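Local structure of arginine decarboxylase (Campylobacter jejuni subsp. jejuni, 3NZP) at residues S112-L117 against D136-I142. The protein probably catalyses the pyridoxal-phosphate-dependent decarboxylation of arginine to agmatine, a step in polyamine and spermidine biosynthesis. Residues are numbered along the deposited sequence.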
loop_
_atom_site.group_PDB
_atom_site.type_symbol
_atom_site.label_atom_id
_atom_site.label_comp_id
_atom_site.label_asym_id
_atom_site.label_seq_id
_atom_site.Cartn_x
_atom_site.Cartn_y
_atom_site.Cartn_z
ATOM N N SER B 112 -9.535 15.534 -7.723
ATOM C CA SER B 112 -10.572 15.317 -6.729
ATOM C C SER B 112 -10.971 16.660 -6.115
ATOM O O SER B 112 -10.246 17.652 -6.238
ATOM C CB SER B 112 -10.067 14.377 -5.622
ATOM O OG SER B 112 -9.081 15.007 -4.810
ATOM N N LYS B 113 -12.123 16.681 -5.451
ATOM C CA LYS B 113 -12.606 17.891 -4.810
ATOM C C LYS B 113 -11.559 18.389 -3.824
ATOM O O LYS B 113 -11.218 19.575 -3.796
ATOM C CB LYS B 113 -13.912 17.610 -4.072
ATOM C CG LYS B 113 -15.032 17.181 -4.981
ATOM C CD LYS B 113 -16.284 16.892 -4.194
ATOM C CE LYS B 113 -17.366 16.315 -5.097
ATOM N NZ LYS B 113 -18.557 15.936 -4.290
ATOM N N ALA B 114 -11.046 17.470 -3.018
ATOM C CA ALA B 114 -10.039 17.817 -2.033
ATOM C C ALA B 114 -8.834 18.501 -2.677
ATOM O O ALA B 114 -8.408 19.565 -2.230
ATOM C CB ALA B 114 -9.591 16.564 -1.293
ATOM N N GLU B 115 -8.292 17.892 -3.731
ATOM C CA GLU B 115 -7.134 18.458 -4.411
ATOM C C GLU B 115 -7.435 19.776 -5.114
ATOM O O GLU B 115 -6.614 20.698 -5.086
ATOM C CB GLU B 115 -6.565 17.464 -5.426
ATOM C CG GLU B 115 -6.103 16.168 -4.809
ATOM C CD GLU B 115 -5.346 15.293 -5.784
ATOM O OE1 GLU B 115 -5.729 15.256 -6.973
ATOM O OE2 GLU B 115 -4.380 14.636 -5.356
ATOM N N LEU B 116 -8.599 19.865 -5.752
ATOM C CA LEU B 116 -8.965 21.088 -6.455
ATOM C C LEU B 116 -8.979 22.253 -5.473
ATOM O O LEU B 116 -8.423 23.312 -5.760
ATOM C CB LEU B 116 -10.349 20.963 -7.104
ATOM C CG LEU B 116 -10.551 21.690 -8.441
ATOM C CD1 LEU B 116 -12.031 21.878 -8.661
ATOM C CD2 LEU B 116 -9.841 23.033 -8.456
ATOM N N LEU B 117 -9.620 22.062 -4.320
ATOM C CA LEU B 117 -9.667 23.122 -3.322
ATOM C C LEU B 117 -8.254 23.545 -2.969
ATOM O O LEU B 117 -7.933 24.731 -3.018
ATOM C CB LEU B 117 -10.399 22.678 -2.048
ATOM C CG LEU B 117 -11.875 23.065 -1.819
ATOM C CD1 LEU B 117 -12.184 24.365 -2.557
ATOM C CD2 LEU B 117 -12.810 21.954 -2.291
ATOM N N ASP B 136 -18.725 15.440 -10.639
ATOM C CA ASP B 136 -20.161 15.504 -10.437
ATOM C C ASP B 136 -20.502 16.966 -10.537
ATOM O O ASP B 136 -19.620 17.793 -10.768
ATOM C CB ASP B 136 -20.574 14.959 -9.070
ATOM C CG ASP B 136 -19.832 15.608 -7.934
ATOM O OD1 ASP B 136 -20.132 15.263 -6.769
ATOM O OD2 ASP B 136 -18.949 16.457 -8.199
ATOM N N ARG B 137 -21.775 17.296 -10.363
ATOM C CA ARG B 137 -22.182 18.684 -10.466
ATOM C C ARG B 137 -21.380 19.539 -9.505
ATOM O O ARG B 137 -20.951 20.632 -9.856
ATOM C CB ARG B 137 -23.670 18.829 -10.183
ATOM C CG ARG B 137 -24.551 17.874 -10.992
ATOM C CD ARG B 137 -26.020 18.300 -10.947
ATOM N NE ARG B 137 -26.259 19.470 -11.794
ATOM C CZ ARG B 137 -26.380 19.428 -13.119
ATOM N NH1 ARG B 137 -26.591 20.549 -13.803
ATOM N NH2 ARG B 137 -26.310 18.265 -13.760
ATOM N N GLU B 138 -21.151 19.036 -8.298
ATOM C CA GLU B 138 -20.400 19.804 -7.310
ATOM C C GLU B 138 -18.987 20.147 -7.782
ATOM O O GLU B 138 -18.593 21.311 -7.776
ATOM C CB GLU B 138 -20.347 19.058 -5.968
ATOM C CG GLU B 138 -19.468 19.735 -4.895
ATOM C CD GLU B 138 -19.441 18.993 -3.551
ATOM O OE1 GLU B 138 -18.554 19.299 -2.722
ATOM O OE2 GLU B 138 -20.301 18.112 -3.320
ATOM N N LEU B 139 -18.220 19.148 -8.203
ATOM C CA LEU B 139 -16.853 19.403 -8.659
ATOM C C LEU B 139 -16.800 20.405 -9.825
ATOM O O LEU B 139 -15.926 21.273 -9.865
ATOM C CB LEU B 139 -16.183 18.084 -9.057
ATOM C CG LEU B 139 -14.677 18.100 -9.322
ATOM C CD1 LEU B 139 -13.926 18.703 -8.161
ATOM C CD2 LEU B 139 -14.227 16.684 -9.544
ATOM N N ILE B 140 -17.736 20.286 -10.763
ATOM C CA ILE B 140 -17.786 21.194 -11.898
ATOM C C ILE B 140 -18.055 22.613 -11.410
ATOM O O ILE B 140 -17.394 23.568 -11.827
ATOM C CB ILE B 140 -18.883 20.768 -12.889
ATOM C CG1 ILE B 140 -18.596 19.339 -13.358
ATOM C CG2 ILE B 140 -18.928 21.707 -14.079
ATOM C CD1 ILE B 140 -19.599 18.799 -14.343
ATOM N N ASN B 141 -19.016 22.744 -10.504
ATOM C CA ASN B 141 -19.355 24.046 -9.958
ATOM C C ASN B 141 -18.173 24.705 -9.295
ATOM O O ASN B 141 -17.861 25.867 -9.572
ATOM C CB ASN B 141 -20.498 23.927 -8.972
ATOM C CG ASN B 141 -21.813 24.205 -9.618
ATOM O OD1 ASN B 141 -22.036 25.304 -10.120
ATOM N ND2 ASN B 141 -22.698 23.211 -9.633
ATOM N N ILE B 142 -17.501 23.987 -8.412
ATOM C CA ILE B 142 -16.355 24.578 -7.755
ATOM C C ILE B 142 -15.285 24.943 -8.784
ATOM O O ILE B 142 -14.541 25.909 -8.600
ATOM C CB ILE B 142 -15.783 23.629 -6.685
ATOM C CG1 ILE B 142 -14.395 24.101 -6.259
ATOM C CG2 ILE B 142 -15.722 22.232 -7.212
ATOM C CD1 ILE B 142 -13.769 23.208 -5.226
#
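The first turns of helices 113-122 and 137-148 run almost parallel, their axes 8° apart in direction and 10.5 Å at closest approach, with the CA atoms of Lys113 and Leu139 5.9 Å apart. Each helix opens with a side-chain N-cap, Ser112 OG accepting from Glu115 N (3.2 Å) and Asp136 OD2 from Leu139 N (2.8 Å). The Leu139 side chain fills the gap between the helices, its CD1 lying 3.7 Å from both Lys113 CG and Leu116 CD1. One turn on, Ile142 continues the apolar seam against Leu116 and Leu117. Alongside this seam, at the N-terminal ends of the helices, the extended Lys113 side chain spans the groove to form salt bridges from NZ to Asp136 OD1 and to Glu138 OE2, each 3.0 Å, the latter weak as a hydrogen bond. Asp136 thus caps its own helix through OD2 and ties it to the preceding helix through OD1. The network extends into the second subunit, where Tyr605 O accepts from Lys113 NZ, and Lys607 bridges Glu138 OE2 through NZ and donates its backbone N to Asp136 OD1. Such packing of successive helices, following strands 107-110 and 128-131, is characteristic of a TIM barrel, the fold of the pyridoxal-binding domain, here joined to the dimer interface.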